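Local coordinates for protein alpha-L-rhamnosidase (PDB 3W5M) that hydrolyses terminal non-reducing alpha-L-rhamnose residues from rhamnosides such as citrus flavonoids and gum arabic, at residues 15-27 / 104-116. Sequence-based numbering, arbitrary orientation.
Sequences QRPLGLDAAHPRL and APSWWETGLMGAS
Pro-25 and Leu-27 pack against the indole of Trp-108 inside the N-terminal immunoglobulin-like beta-sandwich, while earlier in the chain, before the corner at Gly-19, Leu-18 makes a parallel bridge to Glu-109 on the outermost strand 106-110. The inner side is tight. Pro-25 CG sits 3.7 Å from Trp-108 CZ2, over one face of the ring, and Leu-20 CD2 and Pro-17 CG touch the same residue; rigid prolines and branched leucines suit a broad aromatic in this core, to which Val-11 also contributes. Along the edge, Glu-109 N donates to Pro-17 O at 3.0 Å, and Glu-109 O accepts two bonds, from Gly-19 N and, in the carbonyl plane, from Leu-20 N. Gly-19 turns the corner with backbone angles (phi 92°, psi 50°) that would jam a CB against the preceding carbonyl. The Glu-109 carboxylate, beside Leu-18 CD1, is held by salt bridges to Arg-85 and Arg-320.

On the outward side of the strand, toward its Ser-106 end, the contact is looser and wetter. With CG wedged between its backbone N and carbonyl carbon (chi1 58°), Trp-107 offers one indole face to the aliphatic part of Arg-16, whose CB lies 3.7 Å from the centroid of the six-membered ring in a CH-pi contact. Replacing the indole of Trp-107 with an alanine would probably take away the platform under the Arg-16 methylenes and leave that arginine freer to swing into solvent. The long arginine suits this margin because its apolar stem packs while its charged end stays wet: NH1 of Arg-16 donates to a water 2.8 Å away, lying in the guanidinium plane.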
loop_
_atom_site.group_PDB
_atom_site.type_symbol
_atom_site.label_atom_id
_atom_site.label_comp_id
_atom_site.label_asym_id
_atom_site.label_seq_id
_atom_site.Cartn_x
_atom_site.Cartn_y
_atom_site.Cartn_z
ATOM N N GLN A 15 -10.438 19.587 -0.348
ATOM C CA GLN A 15 -11.356 20.551 -0.901
ATOM C C GLN A 15 -12.528 19.804 -1.534
ATOM O O GLN A 15 -12.334 18.893 -2.340
ATOM C CB GLN A 15 -10.635 21.409 -1.953
ATOM C CG GLN A 15 -9.472 22.216 -1.396
ATOM C CD GLN A 15 -9.353 23.567 -2.074
ATOM O OE1 GLN A 15 -9.130 23.661 -3.282
ATOM N NE2 GLN A 15 -9.553 24.620 -1.304
ATOM N N ARG A 16 -13.743 20.156 -1.136
ATOM C CA ARG A 16 -14.958 19.582 -1.764
ATOM C C ARG A 16 -15.072 18.043 -1.753
ATOM O O ARG A 16 -15.259 17.414 -2.803
ATOM C CB ARG A 16 -15.133 20.146 -3.193
ATOM C CG ARG A 16 -15.181 21.664 -3.252
ATOM C CD ARG A 16 -15.248 22.169 -4.696
ATOM N NE ARG A 16 -14.016 21.806 -5.391
ATOM C CZ ARG A 16 -12.891 22.527 -5.391
ATOM N NH1 ARG A 16 -12.799 23.701 -4.767
ATOM N NH2 ARG A 16 -11.839 22.046 -6.016
ATOM N N PRO A 17 -14.978 17.415 -0.565
ATOM C CA PRO A 17 -15.095 15.954 -0.551
ATOM C C PRO A 17 -16.499 15.534 -0.932
ATOM O O PRO A 17 -17.470 16.133 -0.461
ATOM C CB PRO A 17 -14.824 15.575 0.903
ATOM C CG PRO A 17 -15.087 16.808 1.692
ATOM C CD PRO A 17 -14.756 17.977 0.780
ATOM N N LEU A 18 -16.584 14.534 -1.795
ATOM C CA LEU A 18 -17.852 13.996 -2.264
ATOM C C LEU A 18 -18.041 12.633 -1.628
ATOM O O LEU A 18 -17.278 11.685 -1.910
ATOM C CB LEU A 18 -17.794 13.826 -3.790
ATOM C CG LEU A 18 -19.010 13.243 -4.515
ATOM C CD1 LEU A 18 -20.123 14.274 -4.619
ATOM C CD2 LEU A 18 -18.603 12.844 -5.928
ATOM N N GLY A 19 -19.072 12.502 -0.792
ATOM C CA GLY A 19 -19.378 11.206 -0.163
ATOM C C GLY A 19 -18.678 11.067 1.192
ATOM O O GLY A 19 -18.016 10.072 1.450
ATOM N N LEU A 20 -18.823 12.072 2.037
ATOM C CA LEU A 20 -18.148 12.139 3.333
ATOM C C LEU A 20 -19.176 11.773 4.399
ATOM O O LEU A 20 -20.221 12.431 4.500
ATOM C CB LEU A 20 -17.609 13.553 3.572
ATOM C CG LEU A 20 -16.806 13.800 4.855
ATOM C CD1 LEU A 20 -15.449 13.126 4.769
ATOM C CD2 LEU A 20 -16.605 15.291 5.088
ATOM N N ASP A 21 -18.877 10.754 5.205
ATOM C CA ASP A 21 -19.834 10.270 6.186
ATOM C C ASP A 21 -19.667 10.778 7.625
ATOM O O ASP A 21 -20.495 10.447 8.475
ATOM C CB ASP A 21 -19.928 8.724 6.144
ATOM C CG ASP A 21 -20.827 8.223 5.000
ATOM O OD1 ASP A 21 -21.557 9.042 4.402
ATOM O OD2 ASP A 21 -20.805 7.010 4.689
ATOM N N ALA A 22 -18.643 11.594 7.890
ATOM C CA ALA A 22 -18.412 12.151 9.234
ATOM C C ALA A 22 -19.659 12.884 9.745
ATOM O O ALA A 22 -20.261 13.672 9.009
ATOM C CB ALA A 22 -17.213 13.095 9.222
ATOM N N ALA A 23 -20.074 12.597 10.988
ATOM C CA ALA A 23 -21.184 13.343 11.603
ATOM C C ALA A 23 -20.817 14.810 11.890
ATOM O O ALA A 23 -21.661 15.740 11.812
ATOM C CB ALA A 23 -21.657 12.643 12.880
ATOM N N HIS A 24 -19.557 15.021 12.243
ATOM C CA HIS A 24 -19.039 16.346 12.546
ATOM C C HIS A 24 -17.782 16.615 11.744
ATOM O O HIS A 24 -16.655 16.622 12.292
ATOM C CB HIS A 24 -18.771 16.452 14.053
ATOM C CG HIS A 24 -19.977 16.128 14.873
ATOM N ND1 HIS A 24 -20.999 17.029 15.070
ATOM C CD2 HIS A 24 -20.365 14.978 15.473
ATOM C CE1 HIS A 24 -21.948 16.467 15.796
ATOM N NE2 HIS A 24 -21.592 15.221 16.049
ATOM N N PRO A 25 -17.956 16.851 10.416
ATOM C CA PRO A 25 -16.778 17.057 9.549
ATOM C C PRO A 25 -15.940 18.229 10.043
ATOM O O PRO A 25 -16.494 19.250 10.450
ATOM C CB PRO A 25 -17.379 17.351 8.152
ATOM C CG PRO A 25 -18.829 17.576 8.371
ATOM C CD PRO A 25 -19.213 16.907 9.667
ATOM N N ARG A 26 -14.618 18.093 9.983
ATOM C CA ARG A 26 -13.700 19.105 10.542
ATOM C C ARG A 26 -13.262 20.083 9.476
ATOM O O ARG A 26 -12.697 19.690 8.449
ATOM C CB ARG A 26 -12.498 18.436 11.187
ATOM C CG ARG A 26 -12.889 17.637 12.431
ATOM C CD ARG A 26 -11.735 16.731 12.897
ATOM N NE ARG A 26 -11.434 15.742 11.866
ATOM C CZ ARG A 26 -10.332 14.987 11.841
ATOM N NH1 ARG A 26 -9.414 15.091 12.797
ATOM N NH2 ARG A 26 -10.155 14.137 10.848
ATOM N N LEU A 27 -13.480 21.360 9.754
ATOM C CA LEU A 27 -13.310 22.430 8.775
ATOM C C LEU A 27 -11.988 23.144 9.040
ATOM O O LEU A 27 -11.590 23.317 10.213
ATOM C CB LEU A 27 -14.476 23.421 8.950
ATOM C CG LEU A 27 -15.893 22.836 8.821
ATOM C CD1 LEU A 27 -16.913 23.926 9.130
ATOM C CD2 LEU A 27 -16.101 22.301 7.426
ATOM N N ALA A 104 -14.805 32.435 -0.325
ATOM C CA ALA A 104 -15.582 32.031 -1.479
ATOM C C ALA A 104 -16.306 30.721 -1.105
ATOM O O ALA A 104 -15.682 29.795 -0.585
ATOM C CB ALA A 104 -14.673 31.803 -2.670
ATOM N N PRO A 105 -17.633 30.656 -1.331
ATOM C CA PRO A 105 -18.384 29.468 -0.902
ATOM C C PRO A 105 -17.771 28.150 -1.361
ATOM O O PRO A 105 -17.274 28.042 -2.483
ATOM C CB PRO A 105 -19.755 29.682 -1.551
ATOM C CG PRO A 105 -19.882 31.183 -1.583
ATOM C CD PRO A 105 -18.510 31.650 -1.982
ATOM N N SER A 106 -17.789 27.149 -0.478
ATOM C CA SER A 106 -17.295 25.829 -0.839
ATOM C C SER A 106 -18.355 24.812 -0.430
ATOM O O SER A 106 -19.440 25.200 -0.004
ATOM C CB SER A 106 -15.950 25.544 -0.153
ATOM O OG SER A 106 -15.388 24.339 -0.693
ATOM N N TRP A 107 -18.071 23.520 -0.558
ATOM C CA TRP A 107 -19.082 22.542 -0.201
ATOM C C TRP A 107 -18.463 21.206 0.194
ATOM O O TRP A 107 -17.294 20.915 -0.155
ATOM C CB TRP A 107 -20.099 22.353 -1.360
ATOM C CG TRP A 107 -19.503 21.919 -2.687
ATOM C CD1 TRP A 107 -19.191 22.739 -3.762
ATOM C CD2 TRP A 107 -19.179 20.575 -3.106
ATOM N NE1 TRP A 107 -18.670 21.984 -4.791
ATOM C CE2 TRP A 107 -18.661 20.658 -4.424
ATOM C CE3 TRP A 107 -19.265 19.309 -2.494
ATOM C CZ2 TRP A 107 -18.240 19.531 -5.138
ATOM C CZ3 TRP A 107 -18.834 18.182 -3.206
ATOM C CH2 TRP A 107 -18.327 18.303 -4.517
ATOM N N TRP A 108 -19.218 20.423 0.960
ATOM C CA TRP A 108 -18.965 18.971 1.055
ATOM C C TRP A 108 -20.286 18.260 0.827
ATOM O O TRP A 108 -21.346 18.864 0.985
ATOM C CB TRP A 108 -18.322 18.575 2.391
ATOM C CG TRP A 108 -19.261 18.474 3.575
ATOM C CD1 TRP A 108 -19.894 17.353 4.036
ATOM C CD2 TRP A 108 -19.646 19.540 4.457
ATOM N NE1 TRP A 108 -20.652 17.654 5.147
ATOM C CE2 TRP A 108 -20.514 18.987 5.433
ATOM C CE3 TRP A 108 -19.324 20.907 4.531
ATOM C CZ2 TRP A 108 -21.066 19.753 6.460
ATOM C CZ3 TRP A 108 -19.877 21.672 5.548
ATOM C CH2 TRP A 108 -20.731 21.090 6.506
ATOM N N GLU A 109 -20.233 16.998 0.432
ATOM C CA GLU A 109 -21.447 16.243 0.217
ATOM C C GLU A 109 -21.395 14.942 1.003
ATOM O O GLU A 109 -20.434 14.183 0.905
ATOM C CB GLU A 109 -21.665 15.992 -1.289
ATOM C CG GLU A 109 -22.982 15.297 -1.607
ATOM C CD GLU A 109 -23.220 15.129 -3.103
ATOM O OE1 GLU A 109 -23.082 16.129 -3.838
ATOM O OE2 GLU A 109 -23.564 14.012 -3.552
ATOM N N THR A 110 -22.443 14.682 1.790
ATOM C CA THR A 110 -22.502 13.440 2.551
ATOM C C THR A 110 -22.773 12.261 1.644
ATOM O O THR A 110 -23.418 12.383 0.568
ATOM C CB THR A 110 -23.566 13.517 3.670
ATOM O OG1 THR A 110 -24.851 13.783 3.091
ATOM C CG2 THR A 110 -23.224 14.623 4.623
ATOM N N GLY A 111 -22.281 11.102 2.071
ATOM C CA GLY A 111 -22.668 9.858 1.438
ATOM C C GLY A 111 -23.932 9.268 2.038
ATOM O O GLY A 111 -24.827 9.990 2.522
ATOM N N LEU A 112 -23.990 7.937 2.031
ATOM C CA LEU A 112 -25.181 7.215 2.437
ATOM C C LEU A 112 -25.342 7.157 3.952
ATOM O O LEU A 112 -26.439 6.898 4.447
ATOM C CB LEU A 112 -25.162 5.818 1.835
ATOM C CG LEU A 112 -25.318 5.746 0.304
ATOM C CD1 LEU A 112 -25.431 4.313 -0.171
ATOM C CD2 LEU A 112 -26.515 6.534 -0.195
ATOM N N MET A 113 -24.254 7.394 4.676
ATOM C CA MET A 113 -24.257 7.472 6.148
ATOM C C MET A 113 -25.012 6.315 6.804
ATOM O O MET A 113 -25.955 6.538 7.573
ATOM C CB MET A 113 -24.867 8.791 6.616
ATOM C CG MET A 113 -24.132 10.018 6.130
ATOM S SD MET A 113 -24.791 11.497 6.893
ATOM C CE MET A 113 -23.500 11.933 8.064
ATOM N N GLY A 114 -24.626 5.089 6.501
ATOM C CA GLY A 114 -25.245 3.959 7.179
ATOM C C GLY A 114 -25.830 2.910 6.264
ATOM O O GLY A 114 -26.376 3.225 5.191
ATOM N N ALA A 115 -25.743 1.659 6.725
ATOM C CA ALA A 115 -26.191 0.483 5.981
ATOM C C ALA A 115 -27.633 0.572 5.516
ATOM O O ALA A 115 -27.941 0.096 4.437
ATOM C CB ALA A 115 -25.982 -0.783 6.799
ATOM N N SER A 116 -28.509 1.201 6.303
ATOM C CA SER A 116 -29.927 1.204 5.985
ATOM C C SER A 116 -30.253 1.995 4.717
ATOM O O SER A 116 -31.341 1.859 4.161
ATOM C CB SER A 116 -30.757 1.701 7.181
ATOM O OG SER A 116 -30.258 2.939 7.672
HETATM O O HOH W 1 -14.602 22.465 1.296
HETATM O O HOH W 2 -15.062 25.102 -3.955
#